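Local coordinates for protein (R)-specific enoyl-CoA hydratase (Pseudomonas aeruginosa, PDB 5CPG) that probably hydrates trans-2-enoyl-CoA to (R)-3-hydroxyacyl-CoA, as an (R)-specific enoyl-CoA hydratase of the hotdog-fold MaoC family, at residues Gln2-Pro7 with Glu139-Val144; Lys111-Met116 with Glu132-Ala137. All blocks are in the same frame, centred on the assembly; numbering follows the deposited sequence.

Interaction 1: residues Gln2-Pro7 with Glu139-Val144; sequences QVQNIP and EEKLSV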
ATOM      1  N   GLN A   2      -1.859 -16.385  19.860  1.00 46.85           N
ATOM      2  CA  GLN A   2      -1.614 -14.965  20.041  1.00 33.43           C
ATOM      3  C   GLN A   2      -0.280 -14.577  19.428  1.00 37.44           C
ATOM      4  O   GLN A   2       0.643 -15.396  19.349  1.00 29.81           O
ATOM      5  CB  GLN A   2      -1.639 -14.608  21.510  1.00 31.49           C
ATOM      6  CG  GLN A   2      -3.001 -14.337  22.028  1.00 37.48           C
ATOM      7  CD  GLN A   2      -2.914 -13.607  23.321  1.00 43.81           C
ATOM      8  OE1 GLN A   2      -1.856 -13.606  23.951  1.00 47.38           O
ATOM      9  NE2 GLN A   2      -4.007 -12.954  23.728  1.00 48.90           N
ATOM     10  N   VAL A   3      -0.189 -13.324  18.991  1.00 28.39           N
ATOM     11  CA  VAL A   3       1.041 -12.793  18.421  1.00 24.64           C
ATOM     12  C   VAL A   3       1.774 -11.953  19.460  1.00 20.28           C
ATOM     13  O   VAL A   3       1.177 -11.053  20.044  1.00 21.18           O
ATOM     14  CB  VAL A   3       0.735 -11.948  17.161  1.00 20.80           C
ATOM     15  CG1 VAL A   3       2.015 -11.328  16.609  1.00 30.14           C
ATOM     16  CG2 VAL A   3       0.083 -12.836  16.121  1.00 20.03           C
ATOM     17  N   GLN A   4       3.051 -12.263  19.703  1.00 21.39           N
ATOM     18  CA  GLN A   4       3.857 -11.485  20.654  1.00 27.28           C
ATOM     19  C   GLN A   4       4.748 -10.526  19.895  1.00 17.79           C
ATOM     20  O   GLN A   4       5.292 -10.887  18.837  1.00 19.32           O
ATOM     21  CB  GLN A   4       4.725 -12.383  21.541  1.00 27.97           C
ATOM     22  CG  GLN A   4       3.925 -13.246  22.509  1.00 53.19           C
ATOM     23  CD  GLN A   4       4.794 -13.933  23.559  1.00 61.10           C
ATOM     24  OE1 GLN A   4       6.012 -13.733  23.611  1.00 53.79           O
ATOM     25  NE2 GLN A   4       4.161 -14.738  24.410  1.00 51.55           N
ATOM     26  N   ASN A   5       4.886  -9.303  20.406  1.00 21.01           N
ATOM     27  CA  ASN A   5       5.794  -8.366  19.754  1.00 14.04           C
ATOM     28  C   ASN A   5       7.223  -8.547  20.229  1.00 28.40           C
ATOM     29  O   ASN A   5       7.526  -9.391  21.079  1.00 18.81           O
ATOM     30  CB  ASN A   5       5.346  -6.923  19.958  1.00 16.58           C
ATOM     31  CG  ASN A   5       5.399  -6.462  21.402  1.00 28.03           C
ATOM     32  OD1 ASN A   5       5.787  -7.203  22.308  1.00 24.01           O
ATOM     33  ND2 ASN A   5       5.010  -5.217  21.620  1.00 17.52           N
ATOM     34  N   ILE A   6       8.100  -7.792  19.599  1.00 15.47           N
ATOM     35  CA  ILE A   6       9.495  -7.654  19.999  1.00 19.81           C
ATOM     36  C   ILE A   6       9.738  -6.169  20.308  1.00 15.09           C
ATOM     37  O   ILE A   6       9.919  -5.347  19.389  1.00 15.09           O
ATOM     38  CB  ILE A   6      10.451  -8.138  18.905  1.00 16.90           C
ATOM     39  CG1 ILE A   6      10.040  -9.507  18.347  1.00 19.15           C
ATOM     40  CG2 ILE A   6      11.920  -8.131  19.391  1.00 16.51           C
ATOM     41  CD1 ILE A   6      10.056 -10.620  19.355  1.00 34.63           C
ATOM     42  N   PRO A   7       9.731  -5.810  21.602  1.00 17.20           N
ATOM     43  CA  PRO A   7       9.893  -4.414  22.016  1.00 14.32           C
ATOM     44  C   PRO A   7      11.268  -3.877  21.679  1.00 19.94           C
ATOM     45  O   PRO A   7      12.179  -4.652  21.401  1.00 17.22           O
ATOM     46  CB  PRO A   7       9.700  -4.462  23.543  1.00 20.40           C
ATOM     47  CG  PRO A   7       9.068  -5.794  23.814  1.00 27.15           C
ATOM     48  CD  PRO A   7       9.582  -6.708  22.761  1.00 23.02           C
ATOM     49  N   GLU A 139       7.349   0.020  23.226  1.00 23.09           N
ATOM     50  CA  GLU A 139       8.121   0.142  24.462  1.00 25.20           C
ATOM     51  C   GLU A 139       7.991  -1.117  25.316  1.00 27.94           C
ATOM     52  O   GLU A 139       8.970  -1.578  25.887  1.00 33.45           O
ATOM     53  CB  GLU A 139       7.671   1.368  25.253  1.00 30.34           C
ATOM     54  CG  GLU A 139       8.365   1.543  26.609  1.00 51.43           C
ATOM     55  CD  GLU A 139       9.828   1.972  26.499  1.00 54.62           C
ATOM     56  OE1 GLU A 139      10.091   3.180  26.297  1.00 55.28           O
ATOM     57  OE2 GLU A 139      10.717   1.104  26.634  1.00 53.21           O
ATOM     58  N   GLU A 140       6.794  -1.689  25.386  1.00 23.53           N
ATOM     59  CA  GLU A 140       6.545  -2.810  26.305  1.00 26.10           C
ATOM     60  C   GLU A 140       6.174  -4.096  25.581  1.00 31.94           C
ATOM     61  O   GLU A 140       5.703  -4.082  24.427  1.00 24.03           O
ATOM     62  CB  GLU A 140       5.441  -2.451  27.291  1.00 34.72           C
ATOM     63  CG  GLU A 140       4.052  -2.405  26.662  1.00 56.56           C
ATOM     64  CD  GLU A 140       3.776  -1.122  25.874  1.00 63.78           C
ATOM     65  OE1 GLU A 140       4.691  -0.274  25.743  1.00 70.31           O
ATOM     66  OE2 GLU A 140       2.637  -0.969  25.377  1.00 68.38           O
ATOM     67  N   LYS A 141       6.412  -5.218  26.250  1.00 28.60           N
ATOM     68  CA  LYS A 141       6.124  -6.521  25.675  1.00 21.74           C
ATOM     69  C   LYS A 141       4.618  -6.679  25.592  1.00 34.20           C
ATOM     70  O   LYS A 141       3.884  -6.220  26.475  1.00 29.04           O
ATOM     71  CB  LYS A 141       6.735  -7.639  26.510  1.00 25.96           C
ATOM     72  CG  LYS A 141       6.684  -9.024  25.875  1.00 40.80           C
ATOM     73  CD  LYS A 141       7.597  -9.136  24.664  1.00 40.46           C
ATOM     74  CE  LYS A 141       7.718 -10.572  24.180  1.00 41.80           C
ATOM     75  NZ  LYS A 141       8.770 -10.673  23.115  1.00 37.74           N
ATOM     76  N   LEU A 142       4.164  -7.324  24.521  1.00 26.38           N
ATOM     77  CA  LEU A 142       2.749  -7.371  24.197  1.00 31.79           C
ATOM     78  C   LEU A 142       2.375  -8.687  23.566  1.00 27.05           C
ATOM     79  O   LEU A 142       3.150  -9.262  22.797  1.00 29.36           O
ATOM     80  CB  LEU A 142       2.388  -6.243  23.252  1.00 30.76           C
ATOM     81  CG  LEU A 142       1.816  -4.978  23.841  1.00 36.65           C
ATOM     82  CD1 LEU A 142       1.895  -3.893  22.787  1.00 44.77           C
ATOM     83  CD2 LEU A 142       0.387  -5.261  24.227  1.00 43.26           C
ATOM     84  N   SER A 143       1.188  -9.165  23.915  1.00 33.43           N
ATOM     85  CA  SER A 143       0.623 -10.366  23.308  1.00 31.94           C
ATOM     86  C   SER A 143      -0.813 -10.014  22.890  1.00 32.05           C
ATOM     87  O   SER A 143      -1.615  -9.530  23.690  1.00 33.69           O
ATOM     88  CB  SER A 143       0.671 -11.545  24.279  1.00 36.57           C
ATOM     89  OG  SER A 143       0.677 -12.787  23.597  1.00 42.28           O
ATOM     90  N   VAL A 144      -1.123 -10.206  21.617  1.00 31.96           N
ATOM     91  CA  VAL A 144      -2.371  -9.691  21.092  1.00 17.96           C
ATOM     92  C   VAL A 144      -3.033 -10.759  20.221  1.00 18.37           C
ATOM     93  O   VAL A 144      -2.362 -11.436  19.456  1.00 19.28           O
ATOM     94  CB  VAL A 144      -2.130  -8.405  20.264  1.00 35.61           C
ATOM     95  CG1 VAL A 144      -3.418  -7.920  19.605  1.00 34.77           C
ATOM     96  CG2 VAL A 144      -1.518  -7.313  21.145  1.00 30.51           C
TER
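The carboxamide of N5 has L142 CB over one face, 3.3 Å from N5 ND2, and P7 CD on the other side. At its nitrogen edge, N5 ND2 donates to E140 O (3.1 Å), which lies close to the amide plane. N5 OD1 accepts from L142 N at 2.7 Å, the donor standing well above the plane on the L142 CB side, with a bent N-H...O angle of 132°. Asparagine suits the place because one short side chain serves a backbone C=O and a backbone N-H together; chi1 of 65° sets CG between N and the carbonyl carbon. The Q2 amide accepts a hydrogen bond from S143 OG at Q2 OE1 (2.7 Å), from above its carbonyl plane. The bend of K141 at chi2 (69°) lays its CD against P7 CD and N5 OD1. K141 NZ donates to N5 O (2.7 Å) nearly along the C=O axis. Reciprocal bonds between V3 and V144 mark the short antiparallel pairing, which N5 N to L142 O continues. This 3-4/143-144 ribbon lies at the surface, apart from the five-stranded sheet. Loops hold it: P76 and P78 bond I6 and N5, E10 forms a salt bridge with K141, and P40 of the second subunit packs against V144.

Interaction 2: residues Lys111-Met116 with Glu132-Ala137; sequences KNRVRM and EAEIMA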
ATOM      1  N   LYS A 111      14.163   8.001  20.669  1.00 14.63           N
ATOM      2  CA  LYS A 111      12.699   7.960  20.777  1.00 17.54           C
ATOM      3  C   LYS A 111      12.101   6.619  20.344  1.00 17.95           C
ATOM      4  O   LYS A 111      11.004   6.585  19.762  1.00 16.22           O
ATOM      5  CB  LYS A 111      12.060   9.067  19.965  1.00 14.65           C
ATOM      6  CG  LYS A 111      12.529  10.460  20.347  1.00 27.07           C
ATOM      7  CD  LYS A 111      12.044  11.486  19.310  1.00 26.09           C
ATOM      8  CE  LYS A 111      12.799  12.814  19.430  1.00 43.70           C
ATOM      9  NZ  LYS A 111      12.662  13.643  18.194  1.00 49.17           N
ATOM     10  N   ASN A 112      12.816   5.542  20.633  1.00 14.57           N
ATOM     11  CA  ASN A 112      12.358   4.187  20.344  1.00 15.43           C
ATOM     12  C   ASN A 112      12.213   3.910  18.854  1.00 17.31           C
ATOM     13  O   ASN A 112      11.487   2.997  18.446  1.00 16.62           O
ATOM     14  CB  ASN A 112      11.016   3.907  21.037  1.00 16.88           C
ATOM     15  CG  ASN A 112      11.182   3.448  22.443  1.00 29.65           C
ATOM     16  OD1 ASN A 112      12.303   3.263  22.916  1.00 25.35           O
ATOM     17  ND2 ASN A 112      10.066   3.237  23.130  1.00 37.27           N
ATOM     18  N   ARG A 113      12.949   4.652  18.049  1.00 13.53           N
ATOM     19  CA  ARG A 113      12.780   4.567  16.614  1.00 13.54           C
ATOM     20  C   ARG A 113      13.706   3.545  16.012  1.00 21.20           C
ATOM     21  O   ARG A 113      14.794   3.272  16.543  1.00 12.46           O
ATOM     22  CB  ARG A 113      12.990   5.930  15.986  1.00 13.42           C
ATOM     23  CG  ARG A 113      11.775   6.845  16.211  1.00 12.42           C
ATOM     24  CD  ARG A 113      12.085   8.323  15.956  1.00 10.56           C
ATOM     25  NE  ARG A 113      12.728   8.589  14.676  1.00 16.88           N
ATOM     26  CZ  ARG A 113      14.020   8.921  14.536  1.00 15.62           C
ATOM     27  NH1 ARG A 113      14.536   9.172  13.328  1.00 11.31           N
ATOM     28  NH2 ARG A 113      14.811   9.000  15.604  1.00 17.30           N
ATOM     29  N   VAL A 114      13.246   2.948  14.913  1.00 10.34           N
ATOM     30  CA  VAL A 114      13.999   1.894  14.237  1.00  9.04           C
ATOM     31  C   VAL A 114      13.932   2.121  12.748  1.00 11.28           C
ATOM     32  O   VAL A 114      12.894   2.556  12.237  1.00  8.79           O
ATOM     33  CB  VAL A 114      13.441   0.510  14.600  1.00 12.45           C
ATOM     34  CG1 VAL A 114      14.117  -0.605  13.819  1.00 12.48           C
ATOM     35  CG2 VAL A 114      13.577   0.230  16.092  1.00 13.78           C
ATOM     36  N   ARG A 115      15.067   1.949  12.061  1.00  6.22           N
ATOM     37  CA  ARG A 115      15.109   1.909  10.613  1.00  8.83           C
ATOM     38  C   ARG A 115      15.184   0.441  10.189  1.00 12.29           C
ATOM     39  O   ARG A 115      16.034  -0.300  10.666  1.00 10.40           O
ATOM     40  CB  ARG A 115      16.312   2.725  10.087  1.00 15.23           C
ATOM     41  CG  ARG A 115      16.516   2.664   8.608  1.00 17.10           C
ATOM     42  CD  ARG A 115      17.526   3.689   8.084  1.00 32.05           C
ATOM     43  NE  ARG A 115      16.977   5.033   8.212  1.00 53.64           N
ATOM     44  CZ  ARG A 115      17.422   5.945   9.071  1.00 56.33           C
ATOM     45  NH1 ARG A 115      16.841   7.139   9.118  1.00 51.52           N
ATOM     46  NH2 ARG A 115      18.452   5.666   9.867  1.00 50.46           N
ATOM     47  N   MET A 116      14.243   0.015   9.345  1.00  7.95           N
ATOM     48  CA  MET A 116      14.039  -1.391   9.010  1.00 10.39           C
ATOM     49  C   MET A 116      14.206  -1.529   7.530  1.00 12.40           C
ATOM     50  O   MET A 116      13.573  -0.770   6.761  1.00 11.17           O
ATOM     51  CB  MET A 116      12.631  -1.855   9.434  1.00 11.66           C
ATOM     52  CG  MET A 116      12.394  -3.326   9.266  1.00 18.00           C
ATOM     53  SD  MET A 116      12.970  -4.299  10.685  1.00 23.14           S
ATOM     54  CE  MET A 116      12.179  -3.345  11.961  1.00 16.22           C
ATOM     55  N   GLU A 132      13.006   0.920   2.668  1.00 10.96           N
ATOM     56  CA  GLU A 132      13.245   0.958   4.087  1.00  6.67           C
ATOM     57  C   GLU A 132      12.077   1.651   4.807  1.00  8.86           C
ATOM     58  O   GLU A 132      11.386   2.487   4.219  1.00  8.31           O
ATOM     59  CB  GLU A 132      14.590   1.667   4.373  1.00 16.91           C
ATOM     60  CG  GLU A 132      14.845   2.951   3.547  1.00 22.15           C
ATOM     61  CD  GLU A 132      15.390   2.737   2.091  1.00 33.30           C
ATOM     62  OE1 GLU A 132      15.995   1.678   1.778  1.00 32.63           O
ATOM     63  OE2 GLU A 132      15.223   3.665   1.251  1.00 25.70           O
ATOM     64  N   ALA A 133      11.828   1.229   6.043  1.00  8.38           N
ATOM     65  CA  ALA A 133      10.771   1.800   6.866  1.00  9.67           C
ATOM     66  C   ALA A 133      11.362   2.553   8.053  1.00 12.25           C
ATOM     67  O   ALA A 133      12.417   2.168   8.569  1.00  9.47           O
ATOM     68  CB  ALA A 133       9.861   0.693   7.379  1.00  8.66           C
ATOM     69  N   GLU A 134      10.676   3.592   8.516  1.00  7.33           N
ATOM     70  CA  GLU A 134      11.016   4.208   9.787  1.00  6.77           C
ATOM     71  C   GLU A 134       9.804   3.946  10.675  1.00  7.74           C
ATOM     72  O   GLU A 134       8.658   4.191  10.271  1.00  8.83           O
ATOM     73  CB  GLU A 134      11.303   5.719   9.655  1.00  6.68           C
ATOM     74  CG  GLU A 134      11.711   6.383  11.015  1.00 11.47           C
ATOM     75  CD  GLU A 134      11.777   7.940  10.954  1.00 12.86           C
ATOM     76  OE1 GLU A 134      11.712   8.538   9.844  1.00 22.58           O
ATOM     77  OE2 GLU A 134      11.890   8.580  12.024  1.00 17.35           O
ATOM     78  N   ILE A 135      10.053   3.381  11.843  1.00  6.72           N
ATOM     79  CA  ILE A 135       8.984   3.068  12.789  1.00  7.04           C
ATOM     80  C   ILE A 135       9.360   3.507  14.196  1.00 11.59           C
ATOM     81  O   ILE A 135      10.525   3.735  14.501  1.00  9.79           O
ATOM     82  CB  ILE A 135       8.682   1.542  12.791  1.00  7.66           C
ATOM     83  CG1 ILE A 135       9.952   0.791  13.208  1.00  9.47           C
ATOM     84  CG2 ILE A 135       8.162   1.118  11.377  1.00  6.22           C
ATOM     85  CD1 ILE A 135       9.807  -0.742  13.314  1.00 11.69           C
ATOM     86  N   MET A 136       8.352   3.596  15.061  1.00  8.28           N
ATOM     87  CA  MET A 136       8.584   3.626  16.503  1.00  8.78           C
ATOM     88  C   MET A 136       8.230   2.260  17.045  1.00 12.50           C
ATOM     89  O   MET A 136       7.082   1.807  16.951  1.00 10.61           O
ATOM     90  CB  MET A 136       7.748   4.733  17.169  1.00  7.84           C
ATOM     91  CG  MET A 136       8.015   4.834  18.671  1.00 19.50           C
ATOM     92  SD  MET A 136       7.192   6.281  19.345  1.00 28.22           S
ATOM     93  CE  MET A 136       7.695   7.467  18.128  1.00 20.67           C
ATOM     94  N   ALA A 137       9.226   1.569  17.592  1.00  6.81           N
ATOM     95  CA  ALA A 137       8.980   0.214  18.048  1.00  6.86           C
ATOM     96  C   ALA A 137       8.264   0.271  19.385  1.00 12.67           C
ATOM     97  O   ALA A 137       8.305   1.303  20.066  1.00 18.14           O
ATOM     98  CB  ALA A 137      10.328  -0.564  18.172  1.00 11.50           C
TER
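Strands 113-116 and 132-136 pair antiparallel, their axes 4.6 Å apart at closest approach, with reciprocal N-H...O bonds at V114 with I135 and at M116 with A133, and A137 N to N112 O adding one more at the hairpin's open end. On the face bearing R113 and E134, these two form a salt bridge, R113 NE (2.8 Å) and NH1 (3.0 Å) both donating to E134 OE2. That oxygen sits in the guanidinium plane, while the guanidinium and carboxylate planes are 73° apart; NE meets the anti lone pair of E134 OE2, and NH1 comes from above the carboxylate plane. Arginine fits because its bend at chi3 (51°) carries NE back toward the neighbouring strand, and the extended glutamate reaches diagonally to R113, whose directly paired residue is M136. On the opposite face V114, M116, A133 and I135 are buried, and their apolar side chains suit it. I135 CG1 lies 3.8 Å from V114 CB, and I135 CD1 reaches M116 CE, also at 3.8 Å, the methionine bending at chi2 and chi3. The small A137 leaves its CB 3.9 Å from V114 CG2. R115 forms a salt bridge with E107 of strand 98-109, and E132 one with R88 of strand 81-89. Strand 98-109 flanks 113-121 and strand 81-89 flanks 127-136, while I71 of helix 62-73, the central helix of the hotdog fold, packs on A133 and I135.

In the fold
Interactions 1 and 2 have their centres 16 Å apart. Along the chain, residues 2-7 come first, then both strands of interaction 2, 111-116 and 132-137, and finally 139-144, which follows A137 after a single residue. Interaction 2 is a local hairpin pairing in the middle of the five-stranded hotdog sheet. Interaction 1 instead brings the N-terminus back to the chain leaving that sheet, with most of the fold lying between its segments. The two meet where N112 ND2 and E139 OE1 are 3.2 Å apart, a probable hydrogen bond at the turn between strands 98-109 and 113-121. The small surface ribbon touches the end of the sheet there, in addition to the chain connection through P138.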